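Local structure of cell death abnormality protein 2 (Caenorhabditis elegans, 3QWX) at residues 115-121 and 142-148; 120-126 and 169-174. The protein is a Crk-family SH2/SH3 signalling adaptor that binds CED-5, forms a ternary complex with CED-5 and CED-12, and is required for cell-corpse engulfment and cell migration. The contacts are given in a common frame with arbitrary orientation. Numbering follows the deposited sequence.

Interaction 1 (115-121 and 142-148)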
ATOM      1  N   LYS A 115       7.313   1.227  -5.059  1.00 22.83           N
ATOM      2  CA  LYS A 115       8.749   1.004  -4.946  1.00 18.10           C
ATOM      3  C   LYS A 115       9.345   0.736  -6.317  1.00 19.54           C
ATOM      4  O   LYS A 115       8.689   0.134  -7.166  1.00 19.82           O
ATOM      5  CB  LYS A 115       9.033  -0.178  -4.025  1.00 20.25           C
ATOM      6  CG  LYS A 115       8.472  -0.018  -2.616  1.00 20.22           C
ATOM      7  CD  LYS A 115       8.841  -1.208  -1.757  1.00 23.10           C
ATOM      8  CE  LYS A 115       8.203  -1.121  -0.376  1.00 29.72           C
ATOM      9  NZ  LYS A 115       8.704  -2.178   0.547  1.00 26.53           N
ATOM     10  N   PRO A 116      10.593   1.185  -6.537  1.00 21.74           N
ATOM     11  CA  PRO A 116      11.328   0.971  -7.792  1.00 23.96           C
ATOM     12  C   PRO A 116      11.660  -0.510  -8.002  1.00 19.94           C
ATOM     13  O   PRO A 116      11.768  -1.271  -7.041  1.00 22.59           O
ATOM     14  CB  PRO A 116      12.630   1.759  -7.585  1.00 24.52           C
ATOM     15  CG  PRO A 116      12.387   2.639  -6.395  1.00 28.45           C
ATOM     16  CD  PRO A 116      11.377   1.963  -5.557  1.00 24.22           C
ATOM     17  N   ILE A 117      11.826  -0.895  -9.259  1.00 20.78           N
ATOM     18  CA  ILE A 117      12.087  -2.283  -9.621  1.00 23.24           C
ATOM     19  C   ILE A 117      13.589  -2.543  -9.610  1.00 24.00           C
ATOM     20  O   ILE A 117      14.350  -1.847 -10.283  1.00 21.58           O
ATOM     21  CB  ILE A 117      11.521  -2.592 -11.021  1.00 20.53           C
ATOM     22  CG1 ILE A 117      10.013  -2.277 -11.062  1.00 21.15           C
ATOM     23  CG2 ILE A 117      11.841  -4.034 -11.428  1.00 22.03           C
ATOM     24  CD1 ILE A 117       9.442  -2.067 -12.472  1.00 22.93           C
ATOM     25  N   ILE A 118      14.008  -3.534  -8.830  1.00 21.75           N
ATOM     26  CA  ILE A 118      15.405  -3.948  -8.797  1.00 23.60           C
ATOM     27  C   ILE A 118      15.717  -4.830 -10.003  1.00 27.40           C
ATOM     28  O   ILE A 118      16.723  -4.645 -10.676  1.00 26.41           O
ATOM     29  CB  ILE A 118      15.729  -4.700  -7.492  1.00 24.95           C
ATOM     30  CG1 ILE A 118      15.713  -3.725  -6.318  1.00 27.01           C
ATOM     31  CG2 ILE A 118      17.078  -5.376  -7.585  1.00 29.18           C
ATOM     32  CD1 ILE A 118      15.665  -4.395  -4.972  1.00 28.33           C
ATOM     33  N   GLU A 119      14.853  -5.801 -10.273  1.00 20.76           N
ATOM     34  CA  GLU A 119      14.996  -6.585 -11.493  1.00 24.13           C
ATOM     35  C   GLU A 119      13.694  -7.284 -11.867  1.00 23.46           C
ATOM     36  O   GLU A 119      12.787  -7.409 -11.039  1.00 20.88           O
ATOM     37  CB  GLU A 119      16.139  -7.595 -11.367  1.00 29.74           C
ATOM     38  CG  GLU A 119      15.983  -8.586 -10.240  1.00 25.63           C
ATOM     39  CD  GLU A 119      17.164  -9.545 -10.155  1.00 36.44           C
ATOM     40  OE1 GLU A 119      18.277  -9.156 -10.579  1.00 43.10           O
ATOM     41  OE2 GLU A 119      16.977 -10.684  -9.673  1.00 37.37           O
ATOM     42  N   VAL A 120      13.609  -7.720 -13.121  1.00 20.55           N
ATOM     43  CA  VAL A 120      12.463  -8.469 -13.615  1.00 24.25           C
ATOM     44  C   VAL A 120      12.815  -9.952 -13.686  1.00 25.62           C
ATOM     45  O   VAL A 120      13.857 -10.330 -14.226  1.00 26.99           O
ATOM     46  CB  VAL A 120      12.011  -7.971 -15.013  1.00 26.10           C
ATOM     47  CG1 VAL A 120      10.789  -8.740 -15.490  1.00 25.45           C
ATOM     48  CG2 VAL A 120      11.716  -6.478 -14.977  1.00 25.58           C
ATOM     49  N   VAL A 121      11.943 -10.786 -13.132  1.00 25.16           N
ATOM     50  CA  VAL A 121      12.189 -12.217 -13.059  1.00 22.88           C
ATOM     51  C   VAL A 121      10.967 -12.957 -13.564  1.00 22.86           C
ATOM     52  O   VAL A 121       9.890 -12.374 -13.693  1.00 19.20           O
ATOM     53  CB  VAL A 121      12.478 -12.674 -11.603  1.00 22.88           C
ATOM     54  CG1 VAL A 121      13.738 -12.010 -11.063  1.00 20.81           C
ATOM     55  CG2 VAL A 121      11.277 -12.373 -10.696  1.00 18.20           C
ATOM     56  N   ARG A 142       5.621 -13.492 -14.743  1.00 17.74           N
ATOM     57  CA  ARG A 142       6.528 -12.344 -14.691  1.00 18.49           C
ATOM     58  C   ARG A 142       6.342 -11.556 -13.397  1.00 15.69           C
ATOM     59  O   ARG A 142       5.232 -11.194 -13.041  1.00 19.51           O
ATOM     60  CB  ARG A 142       6.285 -11.435 -15.902  1.00 21.61           C
ATOM     61  CG  ARG A 142       7.177 -10.197 -15.964  1.00 25.62           C
ATOM     62  CD  ARG A 142       6.689  -9.221 -17.050  1.00 28.72           C
ATOM     63  NE  ARG A 142       7.560  -8.051 -17.221  1.00 32.08           N
ATOM     64  CZ  ARG A 142       7.570  -6.982 -16.425  1.00 31.41           C
ATOM     65  NH1 ARG A 142       6.775  -6.921 -15.363  1.00 26.23           N
ATOM     66  NH2 ARG A 142       8.389  -5.964 -16.689  1.00 29.63           N
ATOM     67  N   LEU A 143       7.427 -11.312 -12.675  1.00 18.81           N
ATOM     68  CA  LEU A 143       7.332 -10.573 -11.425  1.00 19.72           C
ATOM     69  C   LEU A 143       8.388  -9.492 -11.403  1.00 19.59           C
ATOM     70  O   LEU A 143       9.377  -9.541 -12.136  1.00 19.94           O
ATOM     71  CB  LEU A 143       7.524 -11.492 -10.221  1.00 17.82           C
ATOM     72  CG  LEU A 143       6.598 -12.709 -10.099  1.00 20.36           C
ATOM     73  CD1 LEU A 143       7.119 -13.628  -9.022  1.00 18.79           C
ATOM     74  CD2 LEU A 143       5.133 -12.296  -9.806  1.00 16.86           C
ATOM     75  N   GLU A 144       8.159  -8.512 -10.552  1.00 19.89           N
ATOM     76  CA  GLU A 144       9.100  -7.424 -10.365  1.00 20.81           C
ATOM     77  C   GLU A 144       9.617  -7.513  -8.948  1.00 17.56           C
ATOM     78  O   GLU A 144       8.845  -7.509  -7.989  1.00 17.06           O
ATOM     79  CB  GLU A 144       8.410  -6.076 -10.624  1.00 17.37           C
ATOM     80  CG  GLU A 144       8.191  -5.825 -12.112  1.00 21.26           C
ATOM     81  CD  GLU A 144       7.191  -4.701 -12.400  1.00 24.86           C
ATOM     82  OE1 GLU A 144       6.679  -4.103 -11.441  1.00 20.88           O
ATOM     83  OE2 GLU A 144       6.912  -4.440 -13.591  1.00 22.32           O
ATOM     84  N   ILE A 145      10.933  -7.605  -8.823  1.00 16.97           N
ATOM     85  CA  ILE A 145      11.573  -7.683  -7.523  1.00 17.17           C
ATOM     86  C   ILE A 145      11.824  -6.287  -6.962  1.00 18.40           C
ATOM     87  O   ILE A 145      12.478  -5.467  -7.599  1.00 17.58           O
ATOM     88  CB  ILE A 145      12.899  -8.466  -7.617  1.00 18.31           C
ATOM     89  CG1 ILE A 145      12.646  -9.871  -8.177  1.00 17.98           C
ATOM     90  CG2 ILE A 145      13.592  -8.540  -6.264  1.00 18.27           C
ATOM     91  CD1 ILE A 145      11.701 -10.732  -7.342  1.00 18.44           C
ATOM     92  N   LEU A 146      11.315  -6.039  -5.758  1.00 16.23           N
ATOM     93  CA  LEU A 146      11.397  -4.728  -5.122  1.00 18.34           C
ATOM     94  C   LEU A 146      12.452  -4.680  -4.036  1.00 23.53           C
ATOM     95  O   LEU A 146      12.905  -3.603  -3.642  1.00 21.86           O
ATOM     96  CB  LEU A 146      10.054  -4.367  -4.476  1.00 21.08           C
ATOM     97  CG  LEU A 146       8.881  -3.848  -5.310  1.00 24.36           C
ATOM     98  CD1 LEU A 146       9.068  -4.037  -6.791  1.00 19.73           C
ATOM     99  CD2 LEU A 146       7.592  -4.464  -4.830  1.00 25.15           C
ATOM    100  N   SER A 147      12.819  -5.841  -3.516  1.00 17.53           N
ATOM    101  CA  SER A 147      13.794  -5.867  -2.445  1.00 24.22           C
ATOM    102  C   SER A 147      14.428  -7.229  -2.337  1.00 23.17           C
ATOM    103  O   SER A 147      13.732  -8.245  -2.352  1.00 17.64           O
ATOM    104  CB  SER A 147      13.151  -5.502  -1.109  1.00 22.96           C
ATOM    105  OG  SER A 147      14.153  -5.374  -0.122  1.00 31.81           O
ATOM    106  N   LYS A 148      15.753  -7.249  -2.242  1.00 22.65           N
ATOM    107  CA  LYS A 148      16.456  -8.492  -1.947  1.00 25.03           C
ATOM    108  C   LYS A 148      16.777  -8.608  -0.457  1.00 28.50           C
ATOM    109  O   LYS A 148      17.936  -8.595  -0.048  1.00 26.39           O
ATOM    110  CB  LYS A 148      17.687  -8.635  -2.832  1.00 26.79           C
ATOM    111  CG  LYS A 148      17.305  -8.902  -4.270  1.00 24.21           C
ATOM    112  CD  LYS A 148      18.512  -9.128  -5.155  1.00 29.53           C
ATOM    113  CE  LYS A 148      18.061  -9.536  -6.551  1.00 27.66           C
ATOM    114  NZ  LYS A 148      19.205  -9.932  -7.405  1.00 31.20           N
TER
HETATM  115  O   HOH W   1      12.704  -1.166  -4.482  1.00 18.21           O
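Strand 142-147 runs antiparallel to 119-121, their N-to-C directions 145° apart and the axes 4.9 Å apart at closest approach. Val-121 and Leu-143 form a hydrogen-bonded pair, Val-121 N to Leu-143 O at 3.0 Å and Leu-143 N to Val-121 O at 2.9 Å, both nearly straight; Val-120 and Glu-144 make the adjoining non-hydrogen-bonded pair. Further on, Ile-145 N reaches Glu-119 O at 2.9 Å, whereas Ile-145 O accepts from Ile-118 N at 2.8 Å. Two residues thus face one, a classic beta bulge, with Ile-118 in a helical backbone conformation (phi/psi -79/-47), as is usual at the first position of such a bulge. Beyond it the segments are bridged by a water that donates to Pro-116 O (2.7 Å) and Leu-146 O (2.6 Å).

Val-121, Leu-143 and Ile-145 share the inner face of the sheet: Val-121 CG2 lies 3.9 Å from Leu-143 CB, and Val-121 CG1 3.8 Å from Ile-145 CG1, with Phe-137 packing on Leu-143. The other face carries Val-120 and Glu-144; Val-120 CG1 sits over the Arg-142 guanidinium, 3.7 Å from NE, while Arg-142 NH1 pairs with Glu-144 OE2 at 3.1 Å and Arg-157 takes the second carboxylate oxygen. At the bulged end of the apolar face Glu-119 OE2 and Lys-148 NZ form a weak salt bridge of 3.3 Å, Lys-148 also making a cation-pi contact with Trp-154. An apolar patch flanked by charges fits a small SH3 barrel, in which this sheet closes over a core while its borders and outer surface meet solvent.

Interaction 2 (120-126 and 169-174)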
ATOM      1  N   VAL A 120      13.609  -7.720 -13.121  1.00 20.55           N
ATOM      2  CA  VAL A 120      12.463  -8.469 -13.615  1.00 24.25           C
ATOM      3  C   VAL A 120      12.815  -9.952 -13.686  1.00 25.62           C
ATOM      4  O   VAL A 120      13.857 -10.330 -14.226  1.00 26.99           O
ATOM      5  CB  VAL A 120      12.011  -7.971 -15.013  1.00 26.10           C
ATOM      6  CG1 VAL A 120      10.789  -8.740 -15.490  1.00 25.45           C
ATOM      7  CG2 VAL A 120      11.716  -6.478 -14.977  1.00 25.58           C
ATOM      8  N   VAL A 121      11.943 -10.786 -13.132  1.00 25.16           N
ATOM      9  CA  VAL A 121      12.189 -12.217 -13.059  1.00 22.88           C
ATOM     10  C   VAL A 121      10.967 -12.957 -13.564  1.00 22.86           C
ATOM     11  O   VAL A 121       9.890 -12.374 -13.693  1.00 19.20           O
ATOM     12  CB  VAL A 121      12.478 -12.674 -11.603  1.00 22.88           C
ATOM     13  CG1 VAL A 121      13.738 -12.010 -11.063  1.00 20.81           C
ATOM     14  CG2 VAL A 121      11.277 -12.373 -10.696  1.00 18.20           C
ATOM     15  N   VAL A 122      11.140 -14.239 -13.868  1.00 23.36           N
ATOM     16  CA  VAL A 122      10.003 -15.109 -14.130  1.00 21.76           C
ATOM     17  C   VAL A 122      10.051 -16.308 -13.193  1.00 22.73           C
ATOM     18  O   VAL A 122      11.136 -16.790 -12.839  1.00 21.64           O
ATOM     19  CB  VAL A 122       9.930 -15.585 -15.614  1.00 27.18           C
ATOM     20  CG1 VAL A 122       9.896 -14.384 -16.553  1.00 25.57           C
ATOM     21  CG2 VAL A 122      11.096 -16.493 -15.946  1.00 28.70           C
ATOM     22  N   GLY A 123       8.870 -16.777 -12.795  1.00 20.30           N
ATOM     23  CA  GLY A 123       8.754 -17.932 -11.926  1.00 21.20           C
ATOM     24  C   GLY A 123       9.312 -19.159 -12.625  1.00 20.03           C
ATOM     25  O   GLY A 123       8.952 -19.445 -13.765  1.00 20.29           O
ATOM     26  N   THR A 124      10.209 -19.873 -11.959  1.00 20.07           N
ATOM     27  CA  THR A 124      10.794 -21.080 -12.550  1.00 24.15           C
ATOM     28  C   THR A 124      10.023 -22.317 -12.071  1.00 28.77           C
ATOM     29  O   THR A 124      10.070 -23.381 -12.689  1.00 24.81           O
ATOM     30  CB  THR A 124      12.287 -21.226 -12.217  1.00 24.22           C
ATOM     31  OG1 THR A 124      12.458 -21.238 -10.798  1.00 31.17           O
ATOM     32  CG2 THR A 124      13.086 -20.077 -12.809  1.00 27.76           C
ATOM     33  N   PHE A 125       9.316 -22.160 -10.958  1.00 25.54           N
ATOM     34  CA  PHE A 125       8.436 -23.196 -10.440  1.00 25.21           C
ATOM     35  C   PHE A 125       7.184 -22.505  -9.909  1.00 24.39           C
ATOM     36  O   PHE A 125       7.192 -21.299  -9.660  1.00 24.64           O
ATOM     37  CB  PHE A 125       9.117 -23.989  -9.314  1.00 29.59           C
ATOM     38  CG  PHE A 125      10.433 -24.620  -9.709  1.00 32.76           C
ATOM     39  CD1 PHE A 125      11.630 -23.965  -9.469  1.00 32.31           C
ATOM     40  CD2 PHE A 125      10.466 -25.874 -10.309  1.00 35.51           C
ATOM     41  CE1 PHE A 125      12.838 -24.535  -9.834  1.00 36.47           C
ATOM     42  CE2 PHE A 125      11.667 -26.451 -10.680  1.00 38.47           C
ATOM     43  CZ  PHE A 125      12.858 -25.779 -10.442  1.00 41.82           C
ATOM     44  N   LYS A 126       6.104 -23.256  -9.740  1.00 24.10           N
ATOM     45  CA  LYS A 126       4.907 -22.700  -9.126  1.00 25.11           C
ATOM     46  C   LYS A 126       5.129 -22.508  -7.621  1.00 22.52           C
ATOM     47  O   LYS A 126       5.788 -23.316  -6.966  1.00 22.19           O
ATOM     48  CB  LYS A 126       3.680 -23.584  -9.394  1.00 22.63           C
ATOM     49  CG  LYS A 126       3.274 -24.450  -8.216  1.00 26.50           C
ATOM     50  CD  LYS A 126       1.964 -25.188  -8.467  1.00 27.59           C
ATOM     51  CE  LYS A 126       1.908 -26.462  -7.623  1.00 27.05           C
ATOM     52  NZ  LYS A 126       0.683 -27.283  -7.878  1.00 31.87           N
ATOM     53  N   ASN A 169      15.129 -18.950  -5.032  1.00 25.31           N
ATOM     54  CA  ASN A 169      15.380 -20.132  -5.867  1.00 23.82           C
ATOM     55  C   ASN A 169      14.182 -20.550  -6.732  1.00 26.05           C
ATOM     56  O   ASN A 169      14.224 -21.572  -7.421  1.00 23.36           O
ATOM     57  CB  ASN A 169      15.908 -21.307  -5.029  1.00 24.89           C
ATOM     58  CG  ASN A 169      14.910 -21.802  -3.992  1.00 27.34           C
ATOM     59  OD1 ASN A 169      14.785 -23.009  -3.753  1.00 28.31           O
ATOM     60  ND2 ASN A 169      14.219 -20.880  -3.355  1.00 22.81           N
ATOM     61  N   TYR A 170      13.119 -19.746  -6.701  1.00 21.92           N
ATOM     62  CA  TYR A 170      11.937 -20.016  -7.507  1.00 19.55           C
ATOM     63  C   TYR A 170      11.799 -19.007  -8.661  1.00 22.87           C
ATOM     64  O   TYR A 170      10.846 -19.068  -9.437  1.00 20.13           O
ATOM     65  CB  TYR A 170      10.677 -19.966  -6.639  1.00 21.89           C
ATOM     66  CG  TYR A 170      10.286 -21.248  -5.933  1.00 22.19           C
ATOM     67  CD1 TYR A 170      11.164 -21.892  -5.056  1.00 22.80           C
ATOM     68  CD2 TYR A 170       9.007 -21.781  -6.095  1.00 21.41           C
ATOM     69  CE1 TYR A 170      10.789 -23.058  -4.388  1.00 24.95           C
ATOM     70  CE2 TYR A 170       8.615 -22.933  -5.430  1.00 27.60           C
ATOM     71  CZ  TYR A 170       9.507 -23.572  -4.580  1.00 30.36           C
ATOM     72  OH  TYR A 170       9.102 -24.717  -3.931  1.00 29.19           O
ATOM     73  N   VAL A 171      12.736 -18.066  -8.752  1.00 20.51           N
ATOM     74  CA  VAL A 171      12.697 -17.069  -9.805  1.00 18.72           C
ATOM     75  C   VAL A 171      14.015 -16.961 -10.578  1.00 21.90           C
ATOM     76  O   VAL A 171      15.088 -17.274 -10.061  1.00 20.61           O
ATOM     77  CB  VAL A 171      12.290 -15.665  -9.260  1.00 20.36           C
ATOM     78  CG1 VAL A 171      10.898 -15.713  -8.669  1.00 17.74           C
ATOM     79  CG2 VAL A 171      13.284 -15.184  -8.229  1.00 23.42           C
ATOM     80  N   GLN A 172      13.916 -16.499 -11.817  1.00 19.96           N
ATOM     81  CA  GLN A 172      15.070 -16.297 -12.676  1.00 24.93           C
ATOM     82  C   GLN A 172      14.976 -14.974 -13.436  1.00 25.60           C
ATOM     83  O   GLN A 172      13.901 -14.613 -13.913  1.00 25.77           O
ATOM     84  CB  GLN A 172      15.120 -17.433 -13.687  1.00 29.52           C
ATOM     85  CG  GLN A 172      16.135 -17.253 -14.789  1.00 38.49           C
ATOM     86  CD  GLN A 172      16.040 -18.376 -15.803  1.00 50.00           C
ATOM     87  OE1 GLN A 172      15.100 -19.179 -15.762  1.00 45.56           O
ATOM     88  NE2 GLN A 172      17.009 -18.442 -16.718  1.00 52.64           N
ATOM     89  N   ILE A 173      16.096 -14.269 -13.577  1.00 31.89           N
ATOM     90  CA  ILE A 173      16.132 -13.049 -14.391  1.00 35.54           C
ATOM     91  C   ILE A 173      15.517 -13.311 -15.766  1.00 40.45           C
ATOM     92  O   ILE A 173      15.846 -14.301 -16.425  1.00 37.39           O
ATOM     93  CB  ILE A 173      17.568 -12.508 -14.559  1.00 40.49           C
ATOM     94  CG1 ILE A 173      17.556 -11.018 -14.945  1.00 48.90           C
ATOM     95  CG2 ILE A 173      18.357 -13.359 -15.553  1.00 38.54           C
ATOM     96  CD1 ILE A 173      17.148 -10.720 -16.393  1.00 43.56           C
ATOM     97  N   GLN A 174      14.628 -12.420 -16.203  1.00 39.45           N
ATOM     98  CA  GLN A 174      13.828 -12.682 -17.395  1.00 36.76           C
ATOM     99  C   GLN A 174      14.651 -12.627 -18.678  1.00 46.25           C
ATOM    100  O   GLN A 174      14.603 -13.553 -19.493  1.00 49.42           O
ATOM    101  CB  GLN A 174      12.652 -11.710 -17.479  1.00 39.85           C
ATOM    102  CG  GLN A 174      11.615 -12.077 -18.537  1.00 42.20           C
ATOM    103  CD  GLN A 174      10.574 -10.988 -18.725  1.00 44.14           C
ATOM    104  OE1 GLN A 174      10.857  -9.806 -18.513  1.00 46.52           O
ATOM    105  NE2 GLN A 174       9.360 -11.379 -19.119  1.00 41.81           N
TER
HETATM  106  O   HOH W   2      15.565 -21.166 -10.567  1.00 34.50           O
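Four backbone hydrogen bonds tie the last residues of the chain to 120-126. Val-122 and Gln-172 exchange two, Val-122 N to Gln-172 O at 2.8 Å and Gln-172 N to Val-122 O at 3.0 Å; Gln-174 N gives a third to Val-120 O (3.0 Å), and Thr-124 N a straight fourth to Tyr-170 O (2.7 Å), carrying the ladder past the strand end into the 3-10 turn. In the non-hydrogen-bonded pairs the backbones draw close, with CA-H...O contacts such as Val-121 CA to Gln-172 O at 3.1 Å.

Apolar packing alternates between faces: Val-121 CG2 meets Val-171 CB at 3.7 Å on the inner side, where Phe-137 also touches Val-171, whereas Val-122 CG1 and Thr-124 CG2 lie against the aliphatic parts of Gln-174 (CG, 3.5 Å) and Gln-172 (CB, 3.4 Å).

The aromatic contact is T-shaped: the edge of Phe-125 points to the face of Tyr-170, centroids 5.8 Å apart and planes at 65°, while Lys-126 O approaches the Tyr-170 ring edge, 3.2 Å from CE2.

Here the N- and C-terminal strands of the first SH3 domain pair, as is usual in this fold. Phe-125 and Tyr-170 occupy positions consistent with the aromatic groove that binds proline-rich ligands in SH3 domains, so the same backbone pairing that joins the domain's ends also brings the two rings into edge-to-face contact.

Overall arrangement
Strand 119-123 is common to both contacts: interaction 1 uses one of its edges and interaction 2 the other, making it the middle of the order 142-147, 119-123, 171-173. Val-120 and Val-121 belong to both, and successive residues bond to opposite neighbours: Val-120 O to Gln-174, Val-121 N and O to Leu-143. The centres lie about 11 Å apart, and the outer side chains meet where Arg-142 NE packs 4.0 Å from Gln-174 OE1. Interaction 1 begins near the connection between the SH2 and SH3 parts of the chain, while interaction 2 ends at the aromatic pair, consistent with the SH3 ligand groove, where CED-5's candidate proline-rich region might bind.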